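Local coordinates for uncharacterized protein (Thermus thermophilus, PDB 2DBS) that is of unknown function but forms a small alpha/beta fold that pairs with a second copy of itself through a shared beta-sheet, at residues G13-Y18 with V64-L69; E6-L11 with A46-W51; A22-E27 with I74-L79. One frame throughout, in Å; residues are numbered along the deposited sequence.

Interaction 1: residues G13-Y18 with V64-L69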
loop_
_atom_site.group_PDB
_atom_site.type_symbol
_atom_site.label_atom_id
_atom_site.label_comp_id
_atom_site.label_asym_id
_atom_site.label_seq_id
_atom_site.Cartn_x
_atom_site.Cartn_y
_atom_site.Cartn_z
ATOM N N GLY B 13 -3.052 8.784 14.891
ATOM C CA GLY B 13 -2.502 9.837 15.712
ATOM C C GLY B 13 -1.026 9.944 15.413
ATOM O O GLY B 13 -0.540 11.027 15.080
ATOM N N VAL B 14 -0.320 8.816 15.512
ATOM C CA VAL B 14 1.124 8.782 15.265
ATOM C C VAL B 14 1.453 9.313 13.881
ATOM O O VAL B 14 2.507 9.919 13.678
ATOM C CB VAL B 14 1.687 7.359 15.390
ATOM C CG1 VAL B 14 3.217 7.401 15.285
ATOM C CG2 VAL B 14 1.239 6.740 16.700
ATOM N N LEU B 15 0.540 9.088 12.939
ATOM C CA LEU B 15 0.720 9.551 11.566
ATOM C C LEU B 15 0.708 11.070 11.484
ATOM O O LEU B 15 1.566 11.658 10.839
ATOM C CB LEU B 15 -0.372 8.981 10.663
ATOM C CG LEU B 15 -0.296 9.389 9.194
ATOM C CD1 LEU B 15 0.899 8.753 8.488
ATOM C CD2 LEU B 15 -1.561 8.952 8.524
HETATM N N MSE B 16 -0.253 11.713 12.140
HETATM C CA MSE B 16 -0.306 13.171 12.089
HETATM C C MSE B 16 0.867 13.863 12.786
HETATM O O MSE B 16 1.266 14.953 12.374
HETATM C CB MSE B 16 -1.637 13.713 12.637
HETATM C CG MSE B 16 -1.836 15.230 12.354
HETATM SE SE MSE B 16 -1.561 15.865 10.442
HETATM C CE MSE B 16 -1.843 14.179 9.499
ATOM N N GLN B 17 1.421 13.247 13.826
ATOM C CA GLN B 17 2.578 13.837 14.501
ATOM C C GLN B 17 3.696 13.984 13.473
ATOM O O GLN B 17 4.417 14.985 13.461
ATOM C CB GLN B 17 3.021 12.954 15.670
ATOM C CG GLN B 17 1.941 12.855 16.737
ATOM C CD GLN B 17 2.391 12.113 17.969
ATOM O OE1 GLN B 17 3.444 12.422 18.524
ATOM N NE2 GLN B 17 1.594 11.138 18.417
ATOM N N TYR B 18 3.812 12.983 12.601
ATOM C CA TYR B 18 4.804 12.972 11.529
ATOM C C TYR B 18 4.427 13.966 10.439
ATOM O O TYR B 18 5.249 14.754 9.994
ATOM C CB TYR B 18 4.896 11.576 10.923
ATOM C CG TYR B 18 5.905 10.661 11.579
ATOM C CD1 TYR B 18 7.240 10.661 11.171
ATOM C CD2 TYR B 18 5.525 9.774 12.589
ATOM C CE1 TYR B 18 8.171 9.787 11.757
ATOM C CE2 TYR B 18 6.451 8.908 13.175
ATOM C CZ TYR B 18 7.768 8.921 12.754
ATOM O OH TYR B 18 8.688 8.076 13.323
ATOM N N VAL B 64 -4.785 7.692 0.192
ATOM C CA VAL B 64 -3.447 7.909 0.694
ATOM C C VAL B 64 -3.161 6.693 1.562
ATOM O O VAL B 64 -3.858 6.451 2.537
ATOM C CB VAL B 64 -3.352 9.202 1.541
ATOM C CG1 VAL B 64 -1.976 9.280 2.235
ATOM C CG2 VAL B 64 -3.589 10.431 0.644
ATOM N N TYR B 65 -2.156 5.914 1.175
ATOM C CA TYR B 65 -1.780 4.731 1.919
ATOM C C TYR B 65 -0.611 5.044 2.821
ATOM O O TYR B 65 0.388 5.553 2.359
ATOM C CB TYR B 65 -1.382 3.604 0.960
ATOM C CG TYR B 65 -2.551 2.784 0.491
ATOM C CD1 TYR B 65 -3.412 3.266 -0.492
ATOM C CD2 TYR B 65 -2.860 1.569 1.110
ATOM C CE1 TYR B 65 -4.565 2.561 -0.839
ATOM C CE2 TYR B 65 -3.995 0.864 0.776
ATOM C CZ TYR B 65 -4.845 1.364 -0.192
ATOM O OH TYR B 65 -5.993 0.684 -0.495
ATOM N N ALA B 66 -0.739 4.726 4.104
ATOM C CA ALA B 66 0.317 4.954 5.062
ATOM C C ALA B 66 0.761 3.589 5.536
ATOM O O ALA B 66 0.064 2.947 6.315
ATOM C CB ALA B 66 -0.210 5.763 6.217
ATOM N N LEU B 67 1.913 3.135 5.047
ATOM C CA LEU B 67 2.453 1.822 5.424
ATOM C C LEU B 67 3.180 1.917 6.757
ATOM O O LEU B 67 4.155 2.647 6.888
ATOM C CB LEU B 67 3.398 1.288 4.350
ATOM C CG LEU B 67 2.786 1.030 2.967
ATOM C CD1 LEU B 67 3.872 0.632 1.970
ATOM C CD2 LEU B 67 1.735 -0.060 3.067
ATOM N N PHE B 68 2.681 1.165 7.733
ATOM C CA PHE B 68 3.196 1.164 9.084
ATOM C C PHE B 68 4.009 -0.053 9.447
ATOM O O PHE B 68 3.754 -1.153 8.969
ATOM C CB PHE B 68 2.040 1.276 10.086
ATOM C CG PHE B 68 1.519 2.679 10.265
ATOM C CD1 PHE B 68 0.905 3.352 9.214
ATOM C CD2 PHE B 68 1.690 3.344 11.475
ATOM C CE1 PHE B 68 0.483 4.649 9.369
ATOM C CE2 PHE B 68 1.268 4.646 11.635
ATOM C CZ PHE B 68 0.664 5.301 10.584
ATOM N N LEU B 69 4.991 0.166 10.312
ATOM C CA LEU B 69 5.852 -0.884 10.840
ATOM C C LEU B 69 6.104 -0.563 12.310
ATOM O O LEU B 69 6.356 0.597 12.659
ATOM C CB LEU B 69 7.193 -0.932 10.120
ATOM C CG LEU B 69 7.418 -2.153 9.238
ATOM C CD1 LEU B 69 8.885 -2.217 8.866
ATOM C CD2 LEU B 69 6.977 -3.417 9.973
#

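Interaction 2: residues E6-L11 with A46-W51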
loop_
_atom_site.group_PDB
_atom_site.type_symbol
_atom_site.label_atom_id
_atom_site.label_comp_id
_atom_site.label_asym_id
_atom_site.label_seq_id
_atom_site.Cartn_x
_atom_site.Cartn_y
_atom_site.Cartn_z
ATOM N N GLU B 6 -9.234 -1.009 15.998
ATOM C CA GLU B 6 -9.894 0.176 16.545
ATOM C C GLU B 6 -8.664 1.019 16.738
ATOM O O GLU B 6 -8.707 2.237 16.875
ATOM C CB GLU B 6 -10.446 -0.119 17.928
ATOM C CG GLU B 6 -9.370 -0.530 18.933
ATOM C CD GLU B 6 -9.627 -0.002 20.333
ATOM O OE1 GLU B 6 -10.708 -0.301 20.898
ATOM O OE2 GLU B 6 -8.748 0.718 20.863
ATOM N N ARG B 7 -7.567 0.270 16.780
ATOM C CA ARG B 7 -6.191 0.714 16.947
ATOM C C ARG B 7 -5.778 1.757 15.911
ATOM O O ARG B 7 -4.975 2.641 16.196
ATOM C CB ARG B 7 -5.288 -0.528 16.853
ATOM C CG ARG B 7 -3.821 -0.253 16.861
ATOM C CD ARG B 7 -3.025 -1.535 16.728
ATOM N NE ARG B 7 -1.601 -1.219 16.624
ATOM C CZ ARG B 7 -0.821 -0.889 17.653
ATOM N NH1 ARG B 7 -1.323 -0.847 18.879
ATOM N NH2 ARG B 7 0.457 -0.566 17.454
ATOM N N LEU B 8 -6.324 1.641 14.707
ATOM C CA LEU B 8 -6.008 2.577 13.644
ATOM C C LEU B 8 -6.188 4.025 14.118
ATOM O O LEU B 8 -5.550 4.936 13.599
ATOM C CB LEU B 8 -6.889 2.281 12.422
ATOM C CG LEU B 8 -6.780 0.854 11.845
ATOM C CD1 LEU B 8 -7.738 0.699 10.669
ATOM C CD2 LEU B 8 -5.351 0.560 11.396
ATOM N N ALA B 9 -7.048 4.233 15.115
ATOM C CA ALA B 9 -7.296 5.569 15.667
ATOM C C ALA B 9 -5.997 6.072 16.269
ATOM O O ALA B 9 -5.591 7.203 16.048
ATOM C CB ALA B 9 -8.375 5.504 16.741
ATOM N N GLU B 10 -5.359 5.204 17.039
ATOM C CA GLU B 10 -4.081 5.502 17.661
ATOM C C GLU B 10 -3.020 5.719 16.565
ATOM O O GLU B 10 -2.335 6.749 16.535
ATOM C CB GLU B 10 -3.668 4.332 18.560
ATOM C CG GLU B 10 -2.313 4.498 19.200
ATOM C CD GLU B 10 -1.913 3.286 19.983
ATOM O OE1 GLU B 10 -0.803 3.296 20.559
ATOM O OE2 GLU B 10 -2.714 2.324 20.020
ATOM N N LEU B 11 -2.890 4.747 15.665
ATOM C CA LEU B 11 -1.910 4.852 14.595
ATOM C C LEU B 11 -2.112 6.090 13.729
ATOM O O LEU B 11 -1.159 6.623 13.153
ATOM C CB LEU B 11 -1.940 3.596 13.715
ATOM C CG LEU B 11 -1.299 2.317 14.262
ATOM C CD1 LEU B 11 -1.347 1.238 13.185
ATOM C CD2 LEU B 11 0.139 2.584 14.674
ATOM N N ALA B 46 -5.922 -5.849 7.769
ATOM C CA ALA B 46 -7.005 -6.451 7.014
ATOM C C ALA B 46 -8.300 -5.672 7.211
ATOM O O ALA B 46 -9.078 -5.505 6.267
ATOM C CB ALA B 46 -7.177 -7.899 7.437
ATOM N N GLN B 47 -8.534 -5.190 8.430
ATOM C CA GLN B 47 -9.741 -4.416 8.716
ATOM C C GLN B 47 -9.705 -3.112 7.929
ATOM O O GLN B 47 -10.702 -2.709 7.322
ATOM C CB GLN B 47 -9.840 -4.095 10.213
ATOM C CG GLN B 47 -9.709 -5.302 11.140
ATOM C CD GLN B 47 -10.679 -6.443 10.803
ATOM O OE1 GLN B 47 -10.472 -7.186 9.835
ATOM N NE2 GLN B 47 -11.742 -6.580 11.600
ATOM N N ALA B 48 -8.548 -2.455 7.951
ATOM C CA ALA B 48 -8.366 -1.197 7.246
ATOM C C ALA B 48 -8.622 -1.322 5.745
ATOM O O ALA B 48 -9.182 -0.408 5.146
ATOM C CB ALA B 48 -6.970 -0.665 7.489
ATOM N N LEU B 49 -8.214 -2.429 5.123
ATOM C CA LEU B 49 -8.448 -2.593 3.680
ATOM C C LEU B 49 -9.927 -2.889 3.429
ATOM O O LEU B 49 -10.477 -2.501 2.406
ATOM C CB LEU B 49 -7.574 -3.714 3.067
ATOM C CG LEU B 49 -7.559 -3.791 1.514
ATOM C CD1 LEU B 49 -6.899 -2.547 0.935
ATOM C CD2 LEU B 49 -6.819 -5.040 1.025
ATOM N N ALA B 50 -10.568 -3.573 4.372
ATOM C CA ALA B 50 -11.983 -3.880 4.255
ATOM C C ALA B 50 -12.742 -2.566 4.126
ATOM O O ALA B 50 -13.547 -2.381 3.214
ATOM C CB ALA B 50 -12.453 -4.624 5.484
ATOM N N TRP B 51 -12.467 -1.626 5.020
ATOM C CA TRP B 51 -13.190 -0.372 4.961
ATOM C C TRP B 51 -12.866 0.458 3.726
ATOM O O TRP B 51 -13.693 1.251 3.266
ATOM C CB TRP B 51 -12.982 0.360 6.283
ATOM C CG TRP B 51 -13.322 -0.605 7.372
ATOM C CD1 TRP B 51 -14.281 -1.571 7.312
ATOM C CD2 TRP B 51 -12.633 -0.808 8.610
ATOM N NE1 TRP B 51 -14.231 -2.365 8.425
ATOM C CE2 TRP B 51 -13.237 -1.911 9.247
ATOM C CE3 TRP B 51 -11.582 -0.148 9.259
ATOM C CZ2 TRP B 51 -12.801 -2.399 10.476
ATOM C CZ3 TRP B 51 -11.148 -0.635 10.491
ATOM C CH2 TRP B 51 -11.767 -1.739 11.090
#

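Interaction 3: residues A22-E27 with I74-L79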
loop_
_atom_site.group_PDB
_atom_site.type_symbol
_atom_site.label_atom_id
_atom_site.label_comp_id
_atom_site.label_asym_id
_atom_site.label_seq_id
_atom_site.Cartn_x
_atom_site.Cartn_y
_atom_site.Cartn_z
ATOM N N ALA B 22 6.993 17.032 11.288
ATOM C CA ALA B 22 7.953 16.397 10.404
ATOM C C ALA B 22 7.726 16.874 8.962
ATOM O O ALA B 22 8.228 16.260 8.008
ATOM C CB ALA B 22 7.840 14.885 10.491
ATOM N N ASP B 23 6.962 17.965 8.821
ATOM C CA ASP B 23 6.672 18.586 7.522
ATOM C C ASP B 23 6.332 17.589 6.402
ATOM O O ASP B 23 7.030 17.506 5.388
ATOM C CB ASP B 23 7.875 19.460 7.109
ATOM C CG ASP B 23 7.699 20.135 5.742
ATOM O OD1 ASP B 23 8.662 20.781 5.264
ATOM O OD2 ASP B 23 6.606 20.024 5.146
ATOM N N LEU B 24 5.248 16.846 6.571
ATOM C CA LEU B 24 4.867 15.871 5.560
ATOM C C LEU B 24 3.571 16.299 4.879
ATOM O O LEU B 24 3.313 15.954 3.718
ATOM C CB LEU B 24 4.714 14.501 6.220
ATOM C CG LEU B 24 5.495 13.338 5.614
ATOM C CD1 LEU B 24 6.902 13.773 5.265
ATOM C CD2 LEU B 24 5.507 12.181 6.597
ATOM N N LEU B 25 2.763 17.068 5.613
ATOM C CA LEU B 25 1.481 17.564 5.112
ATOM C C LEU B 25 1.660 18.136 3.714
ATOM O O LEU B 25 0.787 17.985 2.860
ATOM C CB LEU B 25 0.925 18.643 6.052
ATOM C CG LEU B 25 -0.402 18.383 6.784
ATOM C CD1 LEU B 25 -0.321 17.094 7.581
ATOM C CD2 LEU B 25 -0.723 19.550 7.702
ATOM N N ARG B 26 2.801 18.770 3.473
ATOM C CA ARG B 26 3.055 19.354 2.174
ATOM C C ARG B 26 2.784 18.432 0.998
ATOM O O ARG B 26 2.219 18.860 0.010
ATOM C CB ARG B 26 4.491 19.880 2.094
ATOM C CG ARG B 26 5.572 18.868 2.435
ATOM C CD ARG B 26 6.941 19.454 2.155
ATOM N NE ARG B 26 8.024 18.571 2.572
ATOM C CZ ARG B 26 8.383 17.452 1.948
ATOM N NH1 ARG B 26 7.743 17.055 0.857
ATOM N NH2 ARG B 26 9.402 16.735 2.410
ATOM N N GLU B 27 3.158 17.167 1.091
ATOM C CA GLU B 27 2.941 16.271 -0.038
ATOM C C GLU B 27 1.580 15.563 -0.108
ATOM O O GLU B 27 1.290 14.838 -1.065
ATOM C CB GLU B 27 4.094 15.263 -0.113
ATOM C CG GLU B 27 5.370 15.886 -0.681
ATOM C CD GLU B 27 6.524 14.907 -0.774
ATOM O OE1 GLU B 27 7.082 14.527 0.285
ATOM O OE2 GLU B 27 6.871 14.517 -1.911
ATOM N N ILE B 74 6.204 4.258 7.867
ATOM C CA ILE B 74 7.470 4.029 7.175
ATOM C C ILE B 74 7.421 4.612 5.743
ATOM O O ILE B 74 8.435 5.043 5.205
ATOM C CB ILE B 74 7.815 2.505 7.164
ATOM C CG1 ILE B 74 7.965 2.014 8.599
ATOM C CG2 ILE B 74 9.104 2.249 6.441
ATOM C CD1 ILE B 74 9.026 2.762 9.376
ATOM N N ARG B 75 6.240 4.657 5.139
ATOM C CA ARG B 75 6.120 5.218 3.806
ATOM C C ARG B 75 4.680 5.569 3.447
ATOM O O ARG B 75 3.748 4.947 3.941
ATOM C CB ARG B 75 6.698 4.244 2.774
ATOM C CG ARG B 75 6.439 4.650 1.338
ATOM C CD ARG B 75 7.033 3.656 0.374
ATOM N NE ARG B 75 8.466 3.841 0.206
ATOM C CZ ARG B 75 9.259 2.986 -0.435
ATOM N NH1 ARG B 75 8.755 1.884 -0.966
ATOM N NH2 ARG B 75 10.562 3.234 -0.540
ATOM N N LEU B 76 4.516 6.576 2.591
ATOM C CA LEU B 76 3.204 7.018 2.135
ATOM C C LEU B 76 3.114 6.866 0.603
ATOM O O LEU B 76 4.002 7.315 -0.115
ATOM C CB LEU B 76 2.969 8.487 2.515
ATOM C CG LEU B 76 2.996 9.020 3.957
ATOM C CD1 LEU B 76 2.431 10.411 3.934
ATOM C CD2 LEU B 76 2.150 8.195 4.902
ATOM N N LEU B 77 2.051 6.228 0.109
ATOM C CA LEU B 77 1.852 6.021 -1.328
ATOM C C LEU B 77 0.738 6.953 -1.768
ATOM O O LEU B 77 -0.393 6.830 -1.303
ATOM C CB LEU B 77 1.448 4.569 -1.595
ATOM C CG LEU B 77 2.296 3.573 -0.794
ATOM C CD1 LEU B 77 1.603 2.257 -0.648
ATOM C CD2 LEU B 77 3.652 3.409 -1.470
ATOM N N LEU B 78 1.065 7.911 -2.632
ATOM C CA LEU B 78 0.086 8.871 -3.132
ATOM C C LEU B 78 -0.557 8.326 -4.391
ATOM O O LEU B 78 0.077 8.204 -5.442
ATOM C CB LEU B 78 0.740 10.224 -3.419
ATOM C CG LEU B 78 1.058 11.186 -2.252
ATOM C CD1 LEU B 78 0.459 10.672 -0.955
ATOM C CD2 LEU B 78 2.579 11.376 -2.130
ATOM N N LEU B 79 -1.836 8.004 -4.252
ATOM C CA LEU B 79 -2.651 7.426 -5.306
ATOM C C LEU B 79 -2.638 8.064 -6.690
ATOM O O LEU B 79 -2.775 9.285 -6.845
ATOM C CB LEU B 79 -4.119 7.363 -4.845
ATOM C CG LEU B 79 -5.165 6.708 -5.775
ATOM C CD1 LEU B 79 -4.944 5.204 -5.703
ATOM C CD2 LEU B 79 -6.617 7.069 -5.387
#

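Interaction 1: residues G13-Y18 with V64-L69
Leu15 of helix 8-20 packs against Ala66 and Phe68 of strand 63-69, a helix-on-sheet contact in a small alpha/beta fold. The strand is the middle one of the chain's three-stranded mixed sheet, parallel to strand 33-38 on one side and antiparallel to strand 72-79 on the other. Between residues 13-18 and 64-69 the nearest CA atoms are those of Leu15 and Ala66, 8.0 Å apart, a gap that one leucine and one methyl group can fill.

Followed outward, Leu15 first meets the ring of Phe68: its CB lies near the ring plane, at the CZ edge, 3.8 Å from Phe68 CZ. The two side chains cross at about a right angle. Phe68 CG stands anti to its own carbonyl carbon (chi1 -80°), and although its CB points neither at the helix nor away from it, the ring reaches across to Leu15. Beyond CB, Leu15 CG is anti to the backbone N (chi1 -180°), which carries CG and both its methyls out from the helix towards the strand. CD1 settles in the corner between the two strand residues, 4.0 Å from Phe68 CZ and 3.9 Å from Ala66 CB.

Ala66 suits its place because a short side chain leaves room for a leucine standing above the strand, while alternation along the strand puts Phe68 on the same face. Leu34 and Leu36 of strand 33-38 continue this buried apolar layer. The second branch of Leu15 completes the contact, its CD2 4.2 Å from Ala66 CB.

Interaction 2: residues E6-L11 with A46-W51
This is a small apolar contact between two helices, in which Leu8, near the N-terminal end of helix 8-20, reaches helix 42-53, the connection of the beta-alpha-beta unit formed with parallel strands 33-38 and 63-69. One methyl group does the touching. Leu8 CG is anti to its carbonyl carbon, and CD1 then continues in an extended line (chi2 178°), projecting to Ala48 CB at 3.5 Å, a close approach made possible by alanine's bare methyl.

The same CD1 lies at the edge of the Trp51 indole, near its plane, 3.7 Å from Trp51 CZ3. With CG of Trp51 anti to the carbonyl carbon (chi1 -51°), the indole lies back along its own helix, where Gln47 O sits 3.0 Å above the ring plane, over the centre; that oxygen also accepts the backbone N-H of Trp51. The benzo edge, CZ3 and CE3, is the part turned to Leu8.

Pro38 and Val44 also touch Leu8, so the leucine fills the junction between the helices and the end of strand 33-38. Nearby, Arg7 adds a salt bridge to Glu41. Between Leu8 and its helix partners the attraction is purely dispersive and hydrophobic, and therefore depends on close fit rather than on direction.

Interaction 3: residues A22-E27 with I74-L79
A Schellman motif closes helix 8-20, and the chain that leaves it, with a short 3-10 turn at 25-27, packs on strand 72-79. Asp23 has the positive phi (43°) that the motif requires; Asp23 N bonds to Leu20 O and Leu24 N to Leu19 O. Leu24, just after the reversal, points towards the strand, where its CD2 stands 4.4 Å from Leu76 CD1, a loose meeting of branched apolar ends. Two residues on along the strand, on the same face, Leu78 takes the next contact: both its CG and its CD2 lie 3.8 Å from Glu27 O, a van der Waals approach to a backbone oxygen. The 3-10 turn holds that oxygen's residue in position through Glu27 N to Leu24 O, 2.9 Å.

On the turn itself Arg26 bridges two acids, with Arg26 NE 3.3 Å from Asp23 OD2 and Arg26 NH1 2.7 Å from Glu27 OE1, the latter a weak hydrogen bond by its angle. Strand residues Arg75 to Leu78 pair antiparallel with a strand of the second subunit, and Val85 of that subunit touches Leu24. Leu24 also packs on Leu19, the apolar pair that characteristically brackets a Schellman helix end.

Interactions 1 and 2 share helix 8-20: its N-terminal end meets helix 42-53, while its middle lies on strand 63-69. Their centres are 12 Å apart and they touch where Phe68 CZ comes 3.4 Å from Leu11 O. Interaction 3 follows the same helix past its end, its centre 8 Å from that of interaction 1. These two are joined through the sheet, where Leu67 faces both Ile74 and Arg75 in a classic beta bulge, and by selenomethionine Met16, whose SE packs on Leu25. Interactions 2 and 3 lie on opposite sides of the chain's centre, nearest atoms about 9 Å apart. The segments of all three include residues that touch the second subunit.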